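Local coordinates for PP1b (Porcine reproductive and respiratory syndrome virus, PDB 6JDR), which probably unwinds RNA and DNA duplexes with 5' to 3' polarity at the expense of ATP, as the zinc-binding nsp10 helicase part of the viral replicase polyprotein, at residues A[305-310]-A[369-374]; A[318-323]-A[346-351]; A[176-181]-A[197-202]; A[146-151]-A[249-254]. The protein carries 1 engineered substitution. All blocks are in the same frame, centred on the assembly; numbering follows the deposited sequence.

Contact 1 of 4, residues A[305-310]-A[369-374]; sequences TYVEKP and FVYDPH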
# COMPACT_ATOMS: atom_id res chain seq x y z
N THR A 305 -18.27 4.07 -26.10
CA THR A 305 -18.82 3.27 -27.19
C THR A 305 -18.18 3.66 -28.51
O THR A 305 -18.13 4.84 -28.85
CB THR A 305 -20.35 3.48 -27.30
OG1 THR A 305 -20.92 3.60 -25.99
CG2 THR A 305 -21.00 2.31 -28.03
N TYR A 306 -17.68 2.67 -29.25
CA TYR A 306 -17.05 2.90 -30.56
C TYR A 306 -18.03 2.61 -31.70
O TYR A 306 -18.19 1.46 -32.11
CB TYR A 306 -15.78 2.05 -30.71
CG TYR A 306 -14.61 2.60 -29.93
CD1 TYR A 306 -13.60 3.33 -30.57
CD2 TYR A 306 -14.52 2.42 -28.55
CE1 TYR A 306 -12.53 3.84 -29.85
CE2 TYR A 306 -13.45 2.93 -27.83
CZ TYR A 306 -12.46 3.64 -28.48
OH TYR A 306 -11.40 4.14 -27.77
N VAL A 307 -18.66 3.66 -32.20
CA VAL A 307 -19.66 3.55 -33.27
C VAL A 307 -19.02 3.41 -34.65
O VAL A 307 -17.99 4.02 -34.93
CB VAL A 307 -20.64 4.76 -33.27
CG1 VAL A 307 -21.36 4.86 -31.94
CG2 VAL A 307 -19.93 6.07 -33.60
N GLU A 308 -19.65 2.61 -35.51
CA GLU A 308 -19.14 2.35 -36.86
C GLU A 308 -19.55 3.43 -37.86
O GLU A 308 -18.94 3.56 -38.92
CB GLU A 308 -19.62 0.98 -37.36
CG GLU A 308 -19.24 -0.20 -36.46
CD GLU A 308 -17.74 -0.42 -36.37
OE1 GLU A 308 -17.05 -0.33 -37.41
OE2 GLU A 308 -17.25 -0.70 -35.25
N LYS A 309 -20.60 4.19 -37.52
CA LYS A 309 -21.06 5.30 -38.36
C LYS A 309 -21.30 6.54 -37.50
O LYS A 309 -21.55 6.42 -36.30
CB LYS A 309 -22.35 4.90 -39.09
CG LYS A 309 -22.12 3.93 -40.23
CD LYS A 309 -23.42 3.59 -40.96
CE LYS A 309 -23.16 2.82 -42.24
NZ LYS A 309 -22.44 1.54 -42.01
N PRO A 310 -21.24 7.74 -38.12
CA PRO A 310 -21.39 9.00 -37.38
C PRO A 310 -22.67 9.08 -36.54
O PRO A 310 -23.66 8.42 -36.87
CB PRO A 310 -21.42 10.06 -38.48
CG PRO A 310 -20.70 9.44 -39.63
CD PRO A 310 -21.01 7.97 -39.56
N PHE A 369 -19.38 8.88 -27.00
CA PHE A 369 -19.44 8.05 -28.21
C PHE A 369 -18.35 8.51 -29.16
O PHE A 369 -18.21 9.69 -29.43
CB PHE A 369 -20.81 8.19 -28.88
CG PHE A 369 -21.95 7.69 -28.04
CD1 PHE A 369 -22.53 8.50 -27.08
CD2 PHE A 369 -22.43 6.39 -28.20
CE1 PHE A 369 -23.58 8.04 -26.30
CE2 PHE A 369 -23.48 5.93 -27.42
CZ PHE A 369 -24.05 6.75 -26.47
N VAL A 370 -17.57 7.56 -29.66
CA VAL A 370 -16.39 7.90 -30.45
C VAL A 370 -16.48 7.30 -31.85
O VAL A 370 -16.48 6.08 -32.03
CB VAL A 370 -15.08 7.52 -29.72
CG1 VAL A 370 -15.12 6.10 -29.17
CG2 VAL A 370 -13.87 7.72 -30.63
N TYR A 371 -16.60 8.18 -32.84
CA TYR A 371 -16.53 7.80 -34.25
C TYR A 371 -15.08 7.95 -34.68
O TYR A 371 -14.58 9.06 -34.83
CB TYR A 371 -17.45 8.70 -35.09
CG TYR A 371 -17.43 8.38 -36.56
CD1 TYR A 371 -17.82 7.13 -37.03
CD2 TYR A 371 -17.03 9.33 -37.50
CE1 TYR A 371 -17.81 6.83 -38.38
CE2 TYR A 371 -17.01 9.04 -38.85
CZ TYR A 371 -17.40 7.79 -39.28
OH TYR A 371 -17.39 7.49 -40.62
N ASP A 372 -14.41 6.81 -34.85
CA ASP A 372 -12.97 6.78 -35.08
C ASP A 372 -12.65 5.78 -36.18
O ASP A 372 -12.02 4.75 -35.93
CB ASP A 372 -12.24 6.42 -33.78
CG ASP A 372 -10.73 6.50 -33.91
OD1 ASP A 372 -10.24 7.28 -34.75
OD2 ASP A 372 -10.02 5.78 -33.17
N PRO A 373 -13.06 6.08 -37.42
CA PRO A 373 -12.91 5.15 -38.54
C PRO A 373 -11.47 4.89 -38.95
O PRO A 373 -11.19 3.86 -39.55
CB PRO A 373 -13.66 5.85 -39.68
CG PRO A 373 -13.57 7.30 -39.35
CD PRO A 373 -13.67 7.36 -37.85
N HIS A 374 -10.57 5.82 -38.62
CA HIS A 374 -9.14 5.66 -38.94
C HIS A 374 -8.35 4.99 -37.81
O HIS A 374 -7.15 4.76 -37.95
CB HIS A 374 -8.51 7.03 -39.24
CG HIS A 374 -9.23 7.80 -40.31
ND1 HIS A 374 -9.05 7.55 -41.65
CD2 HIS A 374 -10.12 8.81 -40.23
CE1 HIS A 374 -9.80 8.37 -42.36
NE2 HIS A 374 -10.46 9.15 -41.52

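Contact 2 of 4, residues A[318-323]-A[346-351]; sequences TPYHRD and LPTKDS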
# COMPACT_ATOMS: atom_id res chain seq x y z
N THR A 318 -15.02 17.75 -32.47
CA THR A 318 -14.19 17.35 -33.60
C THR A 318 -12.95 18.24 -33.68
O THR A 318 -13.03 19.43 -33.39
CB THR A 318 -14.98 17.37 -34.92
OG1 THR A 318 -14.17 16.86 -35.99
CG2 THR A 318 -15.46 18.78 -35.26
N PRO A 319 -11.79 17.67 -34.06
CA PRO A 319 -10.59 18.50 -34.13
C PRO A 319 -10.75 19.76 -34.99
O PRO A 319 -10.51 20.87 -34.50
CB PRO A 319 -9.56 17.56 -34.76
CG PRO A 319 -10.00 16.20 -34.38
CD PRO A 319 -11.49 16.24 -34.24
N TYR A 320 -11.17 19.59 -36.24
CA TYR A 320 -11.14 20.66 -37.24
C TYR A 320 -12.50 21.32 -37.45
O TYR A 320 -13.54 20.65 -37.44
CB TYR A 320 -10.65 20.11 -38.58
CG TYR A 320 -9.28 19.46 -38.56
CD1 TYR A 320 -8.24 19.99 -37.79
CD2 TYR A 320 -9.01 18.35 -39.34
CE1 TYR A 320 -6.98 19.41 -37.79
CE2 TYR A 320 -7.76 17.76 -39.35
CZ TYR A 320 -6.75 18.29 -38.58
OH TYR A 320 -5.51 17.70 -38.60
N HIS A 321 -12.49 22.64 -37.67
CA HIS A 321 -13.70 23.39 -38.03
C HIS A 321 -14.37 22.85 -39.30
O HIS A 321 -15.59 22.82 -39.39
CB HIS A 321 -13.39 24.88 -38.24
CG HIS A 321 -13.16 25.64 -36.97
ND1 HIS A 321 -11.92 26.12 -36.60
CD2 HIS A 321 -14.02 26.03 -35.99
CE1 HIS A 321 -12.02 26.76 -35.45
NE2 HIS A 321 -13.29 26.72 -35.06
N ARG A 322 -13.56 22.42 -40.26
CA ARG A 322 -14.05 21.86 -41.53
C ARG A 322 -15.07 20.73 -41.34
O ARG A 322 -15.95 20.54 -42.18
CB ARG A 322 -12.89 21.33 -42.37
CG ARG A 322 -13.27 20.93 -43.79
CD ARG A 322 -12.81 19.52 -44.13
NE ARG A 322 -11.49 19.50 -44.76
CZ ARG A 322 -10.70 18.43 -44.85
NH1 ARG A 322 -11.05 17.27 -44.32
NH2 ARG A 322 -9.52 18.54 -45.46
N ASP A 323 -14.94 19.96 -40.27
CA ASP A 323 -15.79 18.79 -40.05
C ASP A 323 -16.96 19.06 -39.10
O ASP A 323 -17.68 18.14 -38.74
CB ASP A 323 -14.93 17.63 -39.55
CG ASP A 323 -13.75 17.34 -40.47
OD1 ASP A 323 -13.94 17.41 -41.71
OD2 ASP A 323 -12.64 17.06 -39.97
N LEU A 346 -14.25 11.99 -35.43
CA LEU A 346 -12.90 12.00 -36.01
C LEU A 346 -12.88 11.50 -37.46
O LEU A 346 -12.26 10.48 -37.76
CB LEU A 346 -11.97 11.11 -35.16
CG LEU A 346 -11.90 11.41 -33.66
CD1 LEU A 346 -11.27 10.24 -32.92
CD2 LEU A 346 -11.11 12.69 -33.41
N PRO A 347 -13.54 12.23 -38.37
CA PRO A 347 -13.57 11.82 -39.77
C PRO A 347 -12.23 11.94 -40.51
O PRO A 347 -12.00 11.21 -41.46
CB PRO A 347 -14.60 12.76 -40.40
CG PRO A 347 -14.61 13.95 -39.51
CD PRO A 347 -14.37 13.42 -38.13
N THR A 348 -11.37 12.86 -40.07
CA THR A 348 -10.15 13.18 -40.81
C THR A 348 -8.92 12.51 -40.20
O THR A 348 -8.70 12.58 -38.99
CB THR A 348 -9.93 14.70 -40.88
OG1 THR A 348 -11.12 15.32 -41.41
CG2 THR A 348 -8.74 15.05 -41.76
N LYS A 349 -8.12 11.87 -41.04
CA LYS A 349 -6.97 11.08 -40.59
C LYS A 349 -5.84 11.97 -40.08
O LYS A 349 -5.61 13.06 -40.61
CB LYS A 349 -6.45 10.20 -41.74
CG LYS A 349 -5.60 9.03 -41.28
CD LYS A 349 -4.76 8.46 -42.41
CE LYS A 349 -3.87 7.32 -41.92
NZ LYS A 349 -2.73 7.06 -42.83
N ASP A 350 -5.14 11.49 -39.05
CA ASP A 350 -4.04 12.22 -38.40
C ASP A 350 -4.46 13.58 -37.87
O ASP A 350 -3.70 14.55 -37.95
CB ASP A 350 -2.84 12.36 -39.36
CG ASP A 350 -2.28 11.01 -39.81
OD1 ASP A 350 -2.10 10.12 -38.95
OD2 ASP A 350 -2.01 10.85 -41.01
N SER A 351 -5.67 13.66 -37.31
CA SER A 351 -6.23 14.92 -36.82
C SER A 351 -6.20 15.05 -35.30
O SER A 351 -6.75 16.01 -34.76
CB SER A 351 -7.67 15.08 -37.32
OG SER A 351 -8.51 14.10 -36.74

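Contact 3 of 4, residues A[176-181]-A[197-202]; sequences TMLDMI and LQFPAP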
# COMPACT_ATOMS: atom_id res chain seq x y z
N THR A 176 -8.37 -1.34 14.72
CA THR A 176 -8.08 -1.15 13.30
C THR A 176 -8.19 -2.49 12.57
O THR A 176 -8.71 -2.55 11.46
CB THR A 176 -6.69 -0.50 13.06
OG1 THR A 176 -5.66 -1.30 13.65
CG2 THR A 176 -6.64 0.91 13.64
N MET A 177 -7.72 -3.55 13.21
CA MET A 177 -7.93 -4.91 12.70
C MET A 177 -9.42 -5.21 12.49
O MET A 177 -9.78 -5.79 11.46
CB MET A 177 -7.33 -5.94 13.66
CG MET A 177 -7.45 -7.38 13.18
SD MET A 177 -6.67 -8.54 14.31
CE MET A 177 -7.01 -10.09 13.49
N LEU A 178 -10.26 -4.83 13.45
CA LEU A 178 -11.70 -5.04 13.35
C LEU A 178 -12.33 -4.19 12.25
O LEU A 178 -13.17 -4.66 11.49
CB LEU A 178 -12.39 -4.76 14.70
CG LEU A 178 -13.90 -5.02 14.80
CD1 LEU A 178 -14.25 -6.46 14.42
CD2 LEU A 178 -14.39 -4.71 16.21
N ASP A 179 -11.91 -2.93 12.18
CA ASP A 179 -12.37 -2.02 11.13
C ASP A 179 -12.06 -2.60 9.75
O ASP A 179 -12.91 -2.62 8.87
CB ASP A 179 -11.71 -0.65 11.27
CG ASP A 179 -12.15 0.10 12.52
OD1 ASP A 179 -13.18 -0.28 13.13
OD2 ASP A 179 -11.48 1.09 12.88
N MET A 180 -10.83 -3.09 9.58
CA MET A 180 -10.38 -3.65 8.31
C MET A 180 -11.17 -4.90 7.95
O MET A 180 -11.58 -5.07 6.80
CB MET A 180 -8.88 -3.97 8.37
CG MET A 180 -8.26 -4.37 7.03
SD MET A 180 -7.99 -2.97 5.92
CE MET A 180 -9.47 -3.03 4.90
N ILE A 181 -11.38 -5.78 8.93
CA ILE A 181 -12.14 -7.02 8.71
C ILE A 181 -13.57 -6.73 8.24
O ILE A 181 -14.08 -7.43 7.37
CB ILE A 181 -12.15 -7.90 9.98
CG1 ILE A 181 -10.77 -8.52 10.21
CG2 ILE A 181 -13.19 -9.02 9.87
CD1 ILE A 181 -10.56 -9.05 11.61
N LEU A 197 -13.11 -6.78 22.07
CA LEU A 197 -13.99 -6.46 20.95
C LEU A 197 -14.76 -7.71 20.54
O LEU A 197 -14.39 -8.82 20.90
CB LEU A 197 -13.17 -5.97 19.76
CG LEU A 197 -12.11 -4.89 20.02
CD1 LEU A 197 -11.45 -4.49 18.71
CD2 LEU A 197 -12.72 -3.68 20.70
N GLN A 198 -15.84 -7.50 19.79
CA GLN A 198 -16.64 -8.60 19.26
C GLN A 198 -16.21 -8.87 17.82
O GLN A 198 -16.64 -8.18 16.89
CB GLN A 198 -18.13 -8.27 19.32
CG GLN A 198 -18.64 -7.86 20.70
CD GLN A 198 -18.46 -8.94 21.75
OE1 GLN A 198 -18.43 -10.13 21.43
NE2 GLN A 198 -18.36 -8.53 23.01
N PHE A 199 -15.34 -9.86 17.64
CA PHE A 199 -14.86 -10.23 16.31
C PHE A 199 -15.84 -11.17 15.64
O PHE A 199 -16.36 -12.08 16.29
CB PHE A 199 -13.49 -10.91 16.40
CG PHE A 199 -12.32 -9.96 16.45
CD1 PHE A 199 -11.91 -9.41 17.65
CD2 PHE A 199 -11.61 -9.66 15.29
CE1 PHE A 199 -10.83 -8.54 17.70
CE2 PHE A 199 -10.53 -8.80 15.34
CZ PHE A 199 -10.14 -8.24 16.54
N PRO A 200 -16.10 -10.97 14.33
CA PRO A 200 -16.83 -11.97 13.55
C PRO A 200 -16.06 -13.28 13.39
O PRO A 200 -14.94 -13.41 13.90
CB PRO A 200 -16.99 -11.30 12.18
CG PRO A 200 -16.91 -9.85 12.45
CD PRO A 200 -15.94 -9.71 13.59
N ALA A 201 -16.66 -14.23 12.68
CA ALA A 201 -15.99 -15.48 12.37
C ALA A 201 -15.08 -15.26 11.15
O ALA A 201 -15.45 -14.55 10.22
CB ALA A 201 -17.01 -16.57 12.08
N PRO A 202 -13.88 -15.87 11.17
CA PRO A 202 -12.97 -15.77 10.03
C PRO A 202 -13.39 -16.66 8.86
O PRO A 202 -13.76 -17.82 9.07
CB PRO A 202 -11.64 -16.24 10.60
CG PRO A 202 -12.01 -17.19 11.68
CD PRO A 202 -13.29 -16.67 12.26

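Contact 4 of 4, residues A[146-151]-A[249-254]; sequences FIIGPP and DFKQLH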
# COMPACT_ATOMS: atom_id res chain seq x y z
N PHE A 146 4.31 4.46 -0.48
CA PHE A 146 3.46 5.07 0.53
C PHE A 146 2.31 5.82 -0.14
O PHE A 146 2.52 6.87 -0.74
CB PHE A 146 4.27 6.02 1.41
CG PHE A 146 3.54 6.47 2.64
CD1 PHE A 146 3.66 5.78 3.83
CD2 PHE A 146 2.72 7.60 2.60
CE1 PHE A 146 2.98 6.19 4.97
CE2 PHE A 146 2.04 8.02 3.74
CZ PHE A 146 2.17 7.31 4.92
N ILE A 147 1.10 5.28 -0.02
CA ILE A 147 -0.10 5.88 -0.62
C ILE A 147 -0.69 6.92 0.33
O ILE A 147 -1.29 6.57 1.35
CB ILE A 147 -1.16 4.81 -0.98
CG1 ILE A 147 -0.76 4.04 -2.25
CG2 ILE A 147 -2.52 5.44 -1.24
CD1 ILE A 147 0.55 3.31 -2.18
N ILE A 148 -0.53 8.19 -0.02
CA ILE A 148 -1.10 9.28 0.76
C ILE A 148 -2.51 9.53 0.26
O ILE A 148 -2.73 9.70 -0.94
CB ILE A 148 -0.29 10.59 0.60
CG1 ILE A 148 1.20 10.36 0.89
CG2 ILE A 148 -0.84 11.67 1.52
CD1 ILE A 148 2.08 11.54 0.55
N GLY A 149 -3.47 9.56 1.18
CA GLY A 149 -4.87 9.75 0.81
C GLY A 149 -5.20 11.21 0.54
O GLY A 149 -4.38 12.09 0.80
N PRO A 150 -6.42 11.47 0.02
CA PRO A 150 -6.89 12.83 -0.21
C PRO A 150 -7.52 13.42 1.05
O PRO A 150 -7.66 12.71 2.05
CB PRO A 150 -7.95 12.63 -1.29
CG PRO A 150 -8.52 11.28 -1.00
CD PRO A 150 -7.42 10.46 -0.36
N PRO A 151 -7.89 14.72 1.01
CA PRO A 151 -8.56 15.36 2.15
C PRO A 151 -9.83 14.63 2.61
O PRO A 151 -10.01 14.40 3.81
CB PRO A 151 -8.90 16.75 1.62
CG PRO A 151 -7.85 17.02 0.60
CD PRO A 151 -7.56 15.69 -0.04
N ASP A 249 -2.71 8.99 5.62
CA ASP A 249 -3.67 10.08 5.43
C ASP A 249 -2.98 11.34 4.90
O ASP A 249 -1.75 11.44 4.92
CB ASP A 249 -4.38 10.39 6.74
CG ASP A 249 -5.13 9.19 7.30
OD1 ASP A 249 -5.93 8.59 6.55
OD2 ASP A 249 -4.92 8.85 8.48
N PHE A 250 -3.78 12.30 4.46
CA PHE A 250 -3.28 13.54 3.87
C PHE A 250 -2.45 14.34 4.88
O PHE A 250 -2.94 14.67 5.97
CB PHE A 250 -4.44 14.39 3.35
CG PHE A 250 -4.00 15.63 2.61
CD1 PHE A 250 -4.01 16.87 3.24
CD2 PHE A 250 -3.58 15.55 1.29
CE1 PHE A 250 -3.60 18.01 2.56
CE2 PHE A 250 -3.17 16.68 0.61
CZ PHE A 250 -3.18 17.91 1.25
N LYS A 251 -1.21 14.66 4.51
CA LYS A 251 -0.28 15.35 5.40
C LYS A 251 -0.65 16.82 5.59
O LYS A 251 -0.43 17.64 4.70
CB LYS A 251 1.16 15.25 4.86
CG LYS A 251 1.72 13.84 4.81
CD LYS A 251 3.22 13.87 4.53
CE LYS A 251 3.77 12.49 4.17
NZ LYS A 251 3.74 11.54 5.32
N GLN A 252 -1.22 17.13 6.75
CA GLN A 252 -1.53 18.51 7.13
C GLN A 252 -0.33 19.15 7.83
O GLN A 252 0.70 18.49 8.03
CB GLN A 252 -2.76 18.55 8.04
N LEU A 253 -0.46 20.42 8.19
CA LEU A 253 0.60 21.17 8.88
C LEU A 253 0.35 21.23 10.39
O LEU A 253 0.26 22.31 10.97
CB LEU A 253 0.72 22.58 8.30
N HIS A 254 0.23 20.06 11.01
CA HIS A 254 0.00 19.94 12.45
C HIS A 254 1.25 19.85 13.37
O HIS A 254 1.12 20.08 14.57
CB HIS A 254 -0.91 18.73 12.74
CG HIS A 254 -0.38 17.43 12.24
ND1 HIS A 254 -0.85 16.83 11.09
CD2 HIS A 254 0.57 16.60 12.73
CE1 HIS A 254 -0.20 15.70 10.89
NE2 HIS A 254 0.66 15.53 11.87

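Contact 1 of 4, residues A[305-310]-A[369-374]
Thr305 and Val370 join two parallel strands through the backbone: Val370 N donates to Thr305 O at 2.9 Å, and the bond is almost straight, with 170° at the hydrogen. The carbonyl of the same Val370 accepts from Val307 N, at 3.3 Å, a weak and bent bond. The first of the two is thus sound and the second weak; the strand directions differ by 34°.

Contacts to aromatic rings make up the second kind of interaction. Val370 CG1 sits over the centre of the Tyr306 ring, 3.4 Å from its centroid, in a CH-pi contact. The methyl reaches this place because chi1 of 48° turns CG1 into the crowded position between backbone N and carbonyl carbon. The hydroxyl of Tyr306 bonds to Leu383 O, so both its ring and its tip are held. Further along the chain, Pro310 CG makes another CH-pi contact, 3.9 Å from the centroid of the Tyr371 ring. Pro373 CD covers the opposite face of that ring, while Glu308 O lies at its edge, 3.5 Å from CE1.

Apolar packing completes the sheet face that carries Thr305, Val307, Phe369 and Tyr371. Thr305 and Phe369 lie side by side, CB to CD2 3.7 Å, and Val307 CG2 rests 3.9 Å from Tyr371 CB.

Strand 303-307 is thus attached as an outermost strand to the parallel sheet of the second RecA-like domain. With a single strong backbone bond across these segments, much of the association rests on carbon surfaces laid against aromatic rings.

Contact 2 of 4, residues A[318-323]-A[346-351]
Thr348 and Asp323 are tied by a short hydrogen bond, from Thr348 OG1 to Asp323 OD2 at 2.7 Å. The hydroxyl meets the oxygen on its syn side, 30° out of the carboxylate plane. In Thr348, OG1 stands anti to the carbonyl carbon (chi1 -54°), which turns it to the acid, while CG2 lies anti to the backbone N and reaches the edge of the Tyr320 ring, 3.8 Å from CE2. One threonine therefore serves a polar and an aromatic partner with its two branches. Asp323 and Pro347 lie alongside, pointing opposite ways, with Asp323 CG 3.6 Å from Pro347 CG.

Ser351 closes the type II turn that Thr348 begins. Its OG, set between backbone N and carbonyl carbon (chi1 66°), folds back to donate to Thr348 O at 2.7 Å. Ser351 CB meets Tyr320 CE2 at 3.4 Å, and Ser351 O lies 3.2 Å from Pro319 CB. The Pro319 and Leu346 side chains cross at about a right angle, Pro319 CD 3.7 Å from Leu346 CD2.

The two loops begin at the C-terminal ends of neighbouring parallel strands, 315-318 and 342-345, inside the five-stranded sheet. Thr318 OG1 bonds to His345 O across those strand ends. Gln376 binds both Ser351 N and Thr348 O, and the turn then leads the chain into helix 354-361.

Contact 3 of 4, residues A[176-181]-A[197-202]
Thr176 OG1, gripped by both Thr171 OG1 and Thr173 N, helps fix the start of helix 174-184, from which Met177, Leu178 and Ile181 reach Leu197, Phe199 and Pro200. The contact itself is apolar. Leu178 carries the largest share of the helix side: CG lies anti to the backbone N (chi1 -176°), and the two methyls beyond it divide the work. CD1 touches Pro200 CD at 3.8 Å and also approaches Gln198 O, whereas CD2 meets Leu197 CD1 at 3.9 Å.

The setting is a beta-alpha-beta crossover of the first RecA-like domain. Strand 168-171 leads into the helix, and the chain returns through segment 197-202 to strand 208-211, the parallel neighbour of 168-171 at the sheet border. Val209 of that strand touches Met177 and Ile181.

Leu178 CD1 also stands obliquely to the Phe199 ring, 4.2 Å from Phe199 CD2. Ile181 CD1 lies in the plane of that ring, at the edge, 3.7 Å from CE2. The extended Met177 crosses the phenylalanine at about a right angle in a Met-aromatic contact, its SD 5.1 Å from the ring centroid and 67° off the normal. Phe189 packs against both Met177 and Ile181, and Val191 against Phe199.

Contact 4 of 4, residues A[146-151]-A[249-254]
Phe146, the first residue of its segment, approaches the end of Lys251, with CE2 4.2 Å from NZ. The amine stands obliquely to the ring and is brought there by a bend at chi4 (-68°). The ring of Phe265 also meets that of Phe146, the planes at about 45°.

Ile148 is the main apolar side chain of the strand here. Its CG2, anti to the backbone N, rests 3.5 Å from Asp249 O and also touches Phe250 CA. The other branch ends in CD1, which lies 4.1 Å from Lys251 CE where the two side chains cross at about a right angle.

At Gly149 the backbones come close, with its CA 4.8 Å from that of Asp249. Gly149 O sits at the edge of the Phe250 ring, in its plane, and 3.4 Å from Phe250 CB; the same oxygen accepts a bond from Gln272 NE2. Pro150 adds its carbonyl, O to Phe250 CB 3.9 Å. Pro151 then places CD over one face of the Phe250 ring, 4.2 Å from CD2.

Gly149 opens a sequence that fits the Walker A P-loop, and the facing run from Gly248 through Leu253 resembles motif III of superfamily 1 helicases. The two follow neighbouring parallel strands, 145-148 and 245-248. Across the segments themselves the chemistry is van der Waals contact. A salt bridge from the side chain of Asp249 to Lys155 supplies a polar tie between 249-254 and the probable P-loop to which that lysine belongs.

In the fold
The four contacts divide between the two RecA-like domains of the helicase core. Contacts 1 and 2 share the second domain, their centres about 13 Å apart, and touch directly: His374 NE2 is 2.6 Å from Pro347 O, and Tyr371 O is 3.0 Å from Leu346 N. Contacts 3 and 4 belong to the first domain, with centres about 25 Å apart and nearest atoms about 10 Å apart. Contact 4 includes the first residue of the probable nucleotide-binding P-loop, and the side chain of Asp249 is about 7 Å from a bound zinc ion; in contact 3 the side chain of Met177 is about 10 Å from one. Between the domains, the centres of contacts 1 and 4 are about 41 Å apart.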